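Long-range contact in purine nucleoside phosphorylase (Schistosoma mansoni, PDB 6AWE), which probably catalyses the reversible phosphorolysis of purine nucleosides such as inosine and guanosine to the free base and ribose 1-phosphate: residues A[113-118]-A[235-240]. Residues are numbered along the deposited sequence; the frame is centred on the assembly and turned at random.
Sequences LLITNL and IKVLAV. With C0J (2-fluoro-6-{[2-(pyridin-2-yl)ethyl]amino}benzonitrile), chain J.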
loop_
_atom_site.group_PDB
_atom_site.type_symbol
_atom_site.label_atom_id
_atom_site.label_comp_id
_atom_site.label_asym_id
_atom_site.label_seq_id
_atom_site.Cartn_x
_atom_site.Cartn_y
_atom_site.Cartn_z
ATOM N N LEU A 113 5.649 21.907 15.977
ATOM C CA LEU A 113 4.338 21.696 15.364
ATOM C C LEU A 113 3.457 20.908 16.322
ATOM O O LEU A 113 3.867 19.831 16.771
ATOM C CB LEU A 113 4.462 20.952 14.016
ATOM C CG LEU A 113 3.208 20.496 13.235
ATOM C CD1 LEU A 113 2.397 21.725 12.823
ATOM C CD2 LEU A 113 3.673 19.713 11.977
ATOM N N LEU A 114 2.264 21.458 16.638
ATOM C CA LEU A 114 1.247 20.824 17.484
ATOM C C LEU A 114 0.081 20.349 16.631
ATOM O O LEU A 114 -0.445 21.122 15.836
ATOM C CB LEU A 114 0.759 21.819 18.578
ATOM C CG LEU A 114 1.834 22.566 19.394
ATOM C CD1 LEU A 114 1.108 23.578 20.331
ATOM C CD2 LEU A 114 2.758 21.674 20.197
ATOM N N ILE A 115 -0.332 19.066 16.799
ATOM C CA ILE A 115 -1.337 18.423 15.944
ATOM C C ILE A 115 -2.383 17.676 16.777
ATOM O O ILE A 115 -2.038 16.966 17.721
ATOM C CB ILE A 115 -0.683 17.420 14.969
ATOM C CG1 ILE A 115 0.497 18.038 14.237
ATOM C CG2 ILE A 115 -1.733 16.917 13.935
ATOM C CD1 ILE A 115 1.261 17.019 13.409
ATOM N N THR A 116 -3.665 17.834 16.427
ATOM C CA THR A 116 -4.712 16.996 17.007
ATOM C C THR A 116 -5.447 16.255 15.888
ATOM O O THR A 116 -5.490 16.695 14.722
ATOM C CB THR A 116 -5.699 17.826 17.877
ATOM O OG1 THR A 116 -6.371 18.789 17.048
ATOM C CG2 THR A 116 -4.952 18.574 18.997
ATOM N N ASN A 117 -6.063 15.122 16.266
ATOM C CA ASN A 117 -6.889 14.361 15.352
ATOM C C ASN A 117 -7.966 13.620 16.129
ATOM O O ASN A 117 -7.929 13.550 17.368
ATOM C CB ASN A 117 -6.044 13.382 14.506
ATOM C CG ASN A 117 -5.338 12.334 15.325
ATOM O OD1 ASN A 117 -5.960 11.525 15.981
ATOM N ND2 ASN A 117 -4.022 12.278 15.205
ATOM N N LEU A 118 -8.953 13.121 15.385
ATOM C CA LEU A 118 -9.927 12.154 15.884
ATOM C C LEU A 118 -9.543 10.752 15.431
ATOM O O LEU A 118 -9.156 10.554 14.270
ATOM C CB LEU A 118 -11.327 12.496 15.386
ATOM C CG LEU A 118 -12.229 13.561 16.090
ATOM C CD1 LEU A 118 -12.836 12.941 17.350
ATOM C CD2 LEU A 118 -11.488 14.780 16.456
ATOM N N ILE A 235 11.680 19.910 12.531
ATOM C CA ILE A 235 10.627 20.505 13.353
ATOM C C ILE A 235 10.192 19.456 14.382
ATOM O O ILE A 235 9.845 18.320 14.016
ATOM C CB ILE A 235 9.439 20.955 12.476
ATOM C CG1 ILE A 235 9.880 22.143 11.607
ATOM C CG2 ILE A 235 8.221 21.352 13.339
ATOM C CD1 ILE A 235 8.894 22.537 10.572
ATOM N N LYS A 236 10.139 19.852 15.657
ATOM C CA LYS A 236 9.667 18.982 16.737
ATOM C C LYS A 236 8.148 18.862 16.710
ATOM O O LYS A 236 7.463 19.834 16.399
ATOM C CB LYS A 236 10.083 19.557 18.102
ATOM C CG LYS A 236 11.552 19.647 18.334
ATOM C CD LYS A 236 11.730 20.311 19.721
ATOM C CE LYS A 236 13.146 20.334 20.209
ATOM N NZ LYS A 236 13.164 20.886 21.587
ATOM N N VAL A 237 7.599 17.673 17.097
ATOM C CA VAL A 237 6.150 17.418 17.017
ATOM C C VAL A 237 5.565 16.922 18.349
ATOM O O VAL A 237 6.168 16.111 19.063
ATOM C CB VAL A 237 5.823 16.375 15.922
ATOM C CG1 VAL A 237 4.347 16.058 15.858
ATOM C CG2 VAL A 237 6.276 16.834 14.578
ATOM N N LEU A 238 4.388 17.445 18.695
ATOM C CA LEU A 238 3.458 16.842 19.655
ATOM C C LEU A 238 2.164 16.508 18.918
ATOM O O LEU A 238 1.588 17.380 18.259
ATOM C CB LEU A 238 3.133 17.812 20.822
ATOM C CG LEU A 238 2.023 17.393 21.788
ATOM C CD1 LEU A 238 2.464 16.269 22.651
ATOM C CD2 LEU A 238 1.627 18.563 22.742
ATOM N N ALA A 239 1.691 15.249 19.007
ATOM C CA ALA A 239 0.438 14.845 18.335
ATOM C C ALA A 239 -0.472 14.183 19.362
ATOM O O ALA A 239 -0.024 13.294 20.097
ATOM C CB ALA A 239 0.726 13.889 17.161
ATOM N N VAL A 240 -1.753 14.587 19.397
ATOM C CA VAL A 240 -2.715 14.096 20.398
ATOM C C VAL A 240 -3.964 13.615 19.664
ATOM O O VAL A 240 -4.522 14.358 18.856
ATOM C CB VAL A 240 -3.107 15.196 21.385
ATOM C CG1 VAL A 240 -4.097 14.655 22.442
ATOM C CG2 VAL A 240 -1.849 15.812 22.069
HETATM C C12 C0J J . -11.219 5.929 12.608
HETATM C C13 C0J J . -10.389 5.181 11.535
HETATM C C11 C0J J . -17.101 1.095 14.923
HETATM C C10 C0J J . -17.788 0.644 13.893
HETATM C C9 C0J J . -17.139 0.531 12.538
HETATM C C8 C0J J . -15.905 0.890 12.394
HETATM C C7 C0J J . -15.118 1.427 13.584
HETATM C C4 C0J J . -12.125 5.343 13.408
HETATM C C5 C0J J . -13.536 3.291 13.948
HETATM C C6 C0J J . -13.668 1.873 13.375
HETATM C C3 C0J J . -12.937 6.182 14.378
HETATM C C2 C0J J . -12.743 7.529 14.409
HETATM C C1 C0J J . -11.730 8.186 13.495
HETATM N N2 C0J J . -9.757 4.641 10.743
HETATM C C C0J J . -11.048 7.420 12.659
HETATM F F C0J J . -10.155 8.026 11.842
HETATM N N C0J J . -12.345 3.941 13.368
HETATM N N1 C0J J . -15.685 1.526 14.769
#
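Two parallel neighbours in the central mixed beta-sheet of the phosphorylase fold meet here, Leu-113 pairing with Val-237 and Thr-116 with Val-240. Five backbone hydrogen bonds join 113-118 to 235-240. At the start, Leu-113 N gives a bond of 2.8 Å to Lys-236 O, and Leu-113 O accepts from Leu-238 N. Leu-238 O then takes Ile-115 N at 2.9 Å. Ile-115 O receives Val-240 N. Asn-117 N bonds to Val-240 O at 3.1 Å, and the pairing continues with Leu-242. CA-H...O contacts reinforce these bonds; the shortest runs from Thr-116 CA to Val-240 O at 3.2 Å.

On one face, Leu-113, Ile-115, Val-237 and Ala-239 lie together. With Ile-115 CG1 beside the backbone N (chi1 -49°), the branch turns back along its own strand toward Leu-113. Its extended end, CD1, meets Val-237 CG1, which leans forward, at 4.1 Å. Just before strand 236-240, Ile-235 CG2 rests 3.8 Å from Leu-113 CB. On the other face, Leu-114 and Leu-238 cross at a slant, Leu-114 CD2 lying 3.9 Å from Leu-238 CB.

The polar side chains near the end of 113-118 are satisfied from outside. Thr-116 OG1 bonds to Gly-34 N. Asn-117 uses both ends of its amide: OD1 bonds to Ser-241 OG and ND2 to Thr-223 OG1, which fixes its rotation. Beyond it, Leu-118 O lies 3.6 Å from C1 of the bound fluorobenzonitrile ligand, so this strand runs to the edge of the ligand site.

Helix 224-232 covers Leu-113 and Val-237, while helix 259-283 packs on Leu-114 through Phe-277 and Ile-281. Within the sheet, strand 29-31 borders 113-118 and antiparallel strand 131-139 borders 236-246, with Ile-134 and Leu-133 meeting Ala-239 and Val-240.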